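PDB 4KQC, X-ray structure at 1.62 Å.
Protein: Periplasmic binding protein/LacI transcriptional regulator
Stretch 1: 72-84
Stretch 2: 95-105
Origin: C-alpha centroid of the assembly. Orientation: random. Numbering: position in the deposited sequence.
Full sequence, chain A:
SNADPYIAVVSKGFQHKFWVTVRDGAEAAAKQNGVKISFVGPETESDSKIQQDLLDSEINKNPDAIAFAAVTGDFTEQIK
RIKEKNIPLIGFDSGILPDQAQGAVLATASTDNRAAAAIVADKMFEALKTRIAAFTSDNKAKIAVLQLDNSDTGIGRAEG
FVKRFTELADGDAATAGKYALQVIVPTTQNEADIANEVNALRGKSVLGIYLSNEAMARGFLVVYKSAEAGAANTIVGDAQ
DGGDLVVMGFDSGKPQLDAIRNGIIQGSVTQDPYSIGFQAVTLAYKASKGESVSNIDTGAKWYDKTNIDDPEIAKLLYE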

# COMPACT_ATOMS: atom_id res chain seq x y z
N THR A 72 2.11 -9.51 -9.01
CA THR A 72 1.26 -9.49 -10.19
C THR A 72 1.45 -10.76 -11.01
O THR A 72 2.56 -11.13 -11.24
CB THR A 72 1.65 -8.28 -11.08
OG1 THR A 72 1.36 -7.08 -10.35
CG2 THR A 72 0.90 -8.22 -12.31
N GLY A 73 0.36 -11.45 -11.36
CA GLY A 73 0.48 -12.67 -12.16
C GLY A 73 -0.66 -13.60 -11.87
O GLY A 73 -1.52 -13.27 -11.03
N ASP A 74 -0.64 -14.73 -12.52
CA ASP A 74 -1.72 -15.69 -12.46
C ASP A 74 -1.27 -16.92 -11.69
O ASP A 74 -0.50 -17.78 -12.18
CB ASP A 74 -2.12 -16.06 -13.86
CG ASP A 74 -3.36 -17.02 -13.94
OD1 ASP A 74 -3.61 -17.81 -13.01
OD2 ASP A 74 -4.04 -16.97 -15.03
N PHE A 75 -1.80 -17.08 -10.50
CA PHE A 75 -1.50 -18.21 -9.64
C PHE A 75 -2.65 -19.24 -9.49
O PHE A 75 -2.67 -20.01 -8.54
CB PHE A 75 -1.06 -17.69 -8.25
CG PHE A 75 0.11 -16.78 -8.32
CD1 PHE A 75 -0.04 -15.41 -8.53
CD2 PHE A 75 1.42 -17.30 -8.39
CE1 PHE A 75 1.02 -14.58 -8.72
CE2 PHE A 75 2.50 -16.44 -8.56
CZ PHE A 75 2.31 -15.08 -8.74
N THR A 76 -3.58 -19.24 -10.40
CA THR A 76 -4.73 -20.08 -10.30
C THR A 76 -4.42 -21.58 -10.33
O THR A 76 -5.08 -22.34 -9.64
CB THR A 76 -5.80 -19.75 -11.39
OG1 THR A 76 -5.23 -19.84 -12.70
CG2 THR A 76 -6.32 -18.37 -11.26
N GLU A 77 -3.42 -21.99 -11.11
CA GLU A 77 -3.04 -23.39 -11.15
C GLU A 77 -2.52 -23.83 -9.80
O GLU A 77 -2.86 -24.91 -9.32
CB GLU A 77 -2.01 -23.69 -12.27
CG GLU A 77 -2.57 -23.41 -13.66
CD GLU A 77 -1.73 -23.99 -14.79
OE1 GLU A 77 -0.67 -24.58 -14.51
OE2 GLU A 77 -2.13 -23.88 -16.00
N GLN A 78 -1.69 -23.00 -9.19
CA GLN A 78 -1.09 -23.31 -7.88
C GLN A 78 -2.19 -23.36 -6.79
O GLN A 78 -2.25 -24.30 -5.98
CB GLN A 78 -0.07 -22.22 -7.54
CG GLN A 78 1.20 -22.35 -8.34
CD GLN A 78 1.12 -21.78 -9.76
OE1 GLN A 78 0.22 -21.00 -10.11
NE2 GLN A 78 2.02 -22.24 -10.60
N ILE A 79 -3.10 -22.40 -6.84
CA ILE A 79 -4.17 -22.33 -5.85
C ILE A 79 -5.13 -23.52 -6.03
O ILE A 79 -5.57 -24.17 -5.06
CB ILE A 79 -4.89 -20.98 -5.90
CG1 ILE A 79 -3.97 -19.88 -5.47
CG2 ILE A 79 -6.17 -21.00 -5.05
CD1 ILE A 79 -4.42 -18.53 -5.93
N LYS A 80 -5.39 -23.88 -7.27
CA LYS A 80 -6.20 -25.06 -7.56
C LYS A 80 -5.60 -26.31 -6.96
O LYS A 80 -6.32 -27.16 -6.35
CB LYS A 80 -6.43 -25.21 -9.08
CG LYS A 80 -7.35 -26.36 -9.38
CD LYS A 80 -8.01 -26.14 -10.72
CE LYS A 80 -8.79 -27.36 -11.12
NZ LYS A 80 -9.24 -27.17 -12.53
N ARG A 81 -4.28 -26.47 -7.10
CA ARG A 81 -3.58 -27.63 -6.52
C ARG A 81 -3.63 -27.62 -4.98
O ARG A 81 -3.83 -28.66 -4.35
CB ARG A 81 -2.15 -27.76 -7.15
CG ARG A 81 -1.33 -28.98 -6.79
CD ARG A 81 -0.30 -29.30 -7.87
NE ARG A 81 0.83 -28.41 -7.80
CZ ARG A 81 1.97 -28.67 -7.15
NH1 ARG A 81 2.94 -27.74 -7.08
NH2 ARG A 81 2.13 -29.82 -6.52
N ILE A 82 -3.38 -26.47 -4.41
CA ILE A 82 -3.49 -26.29 -2.93
C ILE A 82 -4.85 -26.76 -2.45
O ILE A 82 -4.98 -27.47 -1.44
CB ILE A 82 -3.19 -24.82 -2.55
CG1 ILE A 82 -1.69 -24.50 -2.67
CG2 ILE A 82 -3.70 -24.56 -1.14
CD1 ILE A 82 -1.35 -23.01 -2.64
N LYS A 83 -5.88 -26.32 -3.17
CA LYS A 83 -7.28 -26.66 -2.80
C LYS A 83 -7.47 -28.17 -2.86
O LYS A 83 -7.94 -28.78 -1.91
CB LYS A 83 -8.28 -25.92 -3.68
CG LYS A 83 -9.71 -26.12 -3.21
CD LYS A 83 -10.68 -25.49 -4.17
CE LYS A 83 -11.98 -25.29 -3.42
NZ LYS A 83 -13.02 -24.71 -4.28
N GLU A 84 -7.00 -28.80 -3.95
CA GLU A 84 -7.12 -30.25 -4.06
C GLU A 84 -6.38 -31.02 -2.98
O GLU A 84 -6.90 -32.01 -2.45
CB GLU A 84 -6.59 -30.64 -5.44
CG GLU A 84 -6.83 -32.11 -5.79
CD GLU A 84 -5.80 -33.08 -5.26
OE1 GLU A 84 -4.70 -32.66 -4.86
OE2 GLU A 84 -6.12 -34.32 -5.29
N GLY A 95 -2.21 -10.47 -0.50
CA GLY A 95 -2.80 -11.80 -0.50
C GLY A 95 -3.01 -12.34 -1.90
O GLY A 95 -2.14 -12.22 -2.75
N ILE A 96 -4.15 -12.98 -2.11
CA ILE A 96 -4.47 -13.66 -3.37
C ILE A 96 -5.58 -12.81 -4.01
O ILE A 96 -6.54 -12.42 -3.32
CB ILE A 96 -5.05 -15.05 -3.12
CG1 ILE A 96 -4.02 -16.03 -2.59
CG2 ILE A 96 -5.61 -15.66 -4.40
CD1 ILE A 96 -3.78 -16.00 -1.13
N LEU A 97 -5.47 -12.51 -5.28
CA LEU A 97 -6.55 -11.71 -5.92
C LEU A 97 -7.84 -12.47 -5.81
O LEU A 97 -7.87 -13.67 -6.02
CB LEU A 97 -6.31 -11.47 -7.40
CG LEU A 97 -5.30 -10.45 -7.85
CD1 LEU A 97 -5.23 -10.49 -9.40
CD2 LEU A 97 -5.60 -9.06 -7.35
N PRO A 98 -8.96 -11.77 -5.52
CA PRO A 98 -10.18 -12.48 -5.25
C PRO A 98 -10.66 -13.40 -6.36
O PRO A 98 -11.19 -14.49 -6.12
CB PRO A 98 -11.20 -11.33 -5.01
CG PRO A 98 -10.35 -10.26 -4.45
CD PRO A 98 -9.05 -10.33 -5.19
N ASP A 99 -10.49 -12.97 -7.60
CA ASP A 99 -10.87 -13.78 -8.73
C ASP A 99 -9.96 -14.97 -9.01
O ASP A 99 -10.22 -15.74 -9.95
CB ASP A 99 -11.13 -12.90 -10.02
CG ASP A 99 -9.85 -12.34 -10.67
OD1 ASP A 99 -8.72 -12.74 -10.33
OD2 ASP A 99 -10.01 -11.48 -11.56
N GLN A 100 -8.92 -15.14 -8.21
CA GLN A 100 -8.04 -16.30 -8.30
C GLN A 100 -8.24 -17.26 -7.12
O GLN A 100 -7.64 -18.34 -7.12
CB GLN A 100 -6.57 -15.90 -8.34
CG GLN A 100 -6.23 -15.09 -9.57
CD GLN A 100 -4.74 -14.85 -9.79
OE1 GLN A 100 -3.89 -15.49 -9.18
NE2 GLN A 100 -4.44 -13.86 -10.63
N ALA A 101 -8.92 -16.83 -6.07
CA ALA A 101 -8.88 -17.57 -4.84
C ALA A 101 -9.61 -18.91 -4.84
O ALA A 101 -9.31 -19.80 -4.02
CB ALA A 101 -9.44 -16.69 -3.69
N GLN A 102 -10.61 -19.07 -5.71
CA GLN A 102 -11.28 -20.35 -5.88
C GLN A 102 -11.84 -20.97 -4.58
O GLN A 102 -11.88 -22.20 -4.43
CB GLN A 102 -10.32 -21.33 -6.61
CG GLN A 102 -9.94 -20.92 -8.02
CD GLN A 102 -8.74 -21.70 -8.57
OE1 GLN A 102 -8.85 -22.85 -8.98
NE2 GLN A 102 -7.59 -21.09 -8.55
N GLY A 103 -12.28 -20.13 -3.64
CA GLY A 103 -12.82 -20.65 -2.40
C GLY A 103 -11.82 -21.25 -1.47
O GLY A 103 -12.23 -21.95 -0.57
N ALA A 104 -10.53 -21.12 -1.77
CA ALA A 104 -9.49 -21.82 -1.00
C ALA A 104 -8.83 -20.96 0.09
O ALA A 104 -8.08 -21.50 0.94
CB ALA A 104 -8.45 -22.37 -1.94
N VAL A 105 -9.07 -19.65 0.07
CA VAL A 105 -8.37 -18.79 0.99
C VAL A 105 -9.21 -18.68 2.28
O VAL A 105 -10.28 -18.11 2.27
CB VAL A 105 -8.08 -17.40 0.38
CG1 VAL A 105 -7.42 -16.50 1.44
CG2 VAL A 105 -7.25 -17.55 -0.89

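Before the helix starts, the backbone of stretch 1 is read by a single amide. Gln100 NE2 donates to Gly73 O at 3.0 Å, almost in line, and Phe75 N donates to Gln100 OE1 at 2.9 Å, so one planar group satisfies both a carbonyl and an NH two residues on. Gly73, at phi 152° and psi -179°, holds a conformation that by itself calls for glycine. Asp74 turns its CB away from stretch 2 and works locally: its OD1 accepts from Thr76 N at 3.0 Å and from Thr76 OG1 at 2.6 Å, closing over Phe75, the N-cap residue, onto the first residue of the helix.

A second glutamine also reads a backbone carbonyl, but with NE2 alone: Gln102 NE2 donates to Thr76 O (3.0 Å) and to Gln100 O of its own stretch (3.1 Å). Thr76 O also accepts the helix bond from Lys80 N at 2.8 Å, using the carbonyl's capacity for two donors.

Ile79 is the apolar centre, pointing toward stretch 2: its CD1 meets Ile96 CG2 at 3.5 Å and its CG2 lies 4.1 Å from Ala104 CB, adding apolar packing to a contact otherwise held by hydrogen bonds.

One turn on, Lys83 extends with all four chi angles t. The aliphatic base of the chain packs on Ala104, CB to CB at 4.0 Å, while the ammonium NZ reaches a turn carbonyl, donating to Gln102 O at 2.8 Å, within the type I' turn from Ala101 to Ala104.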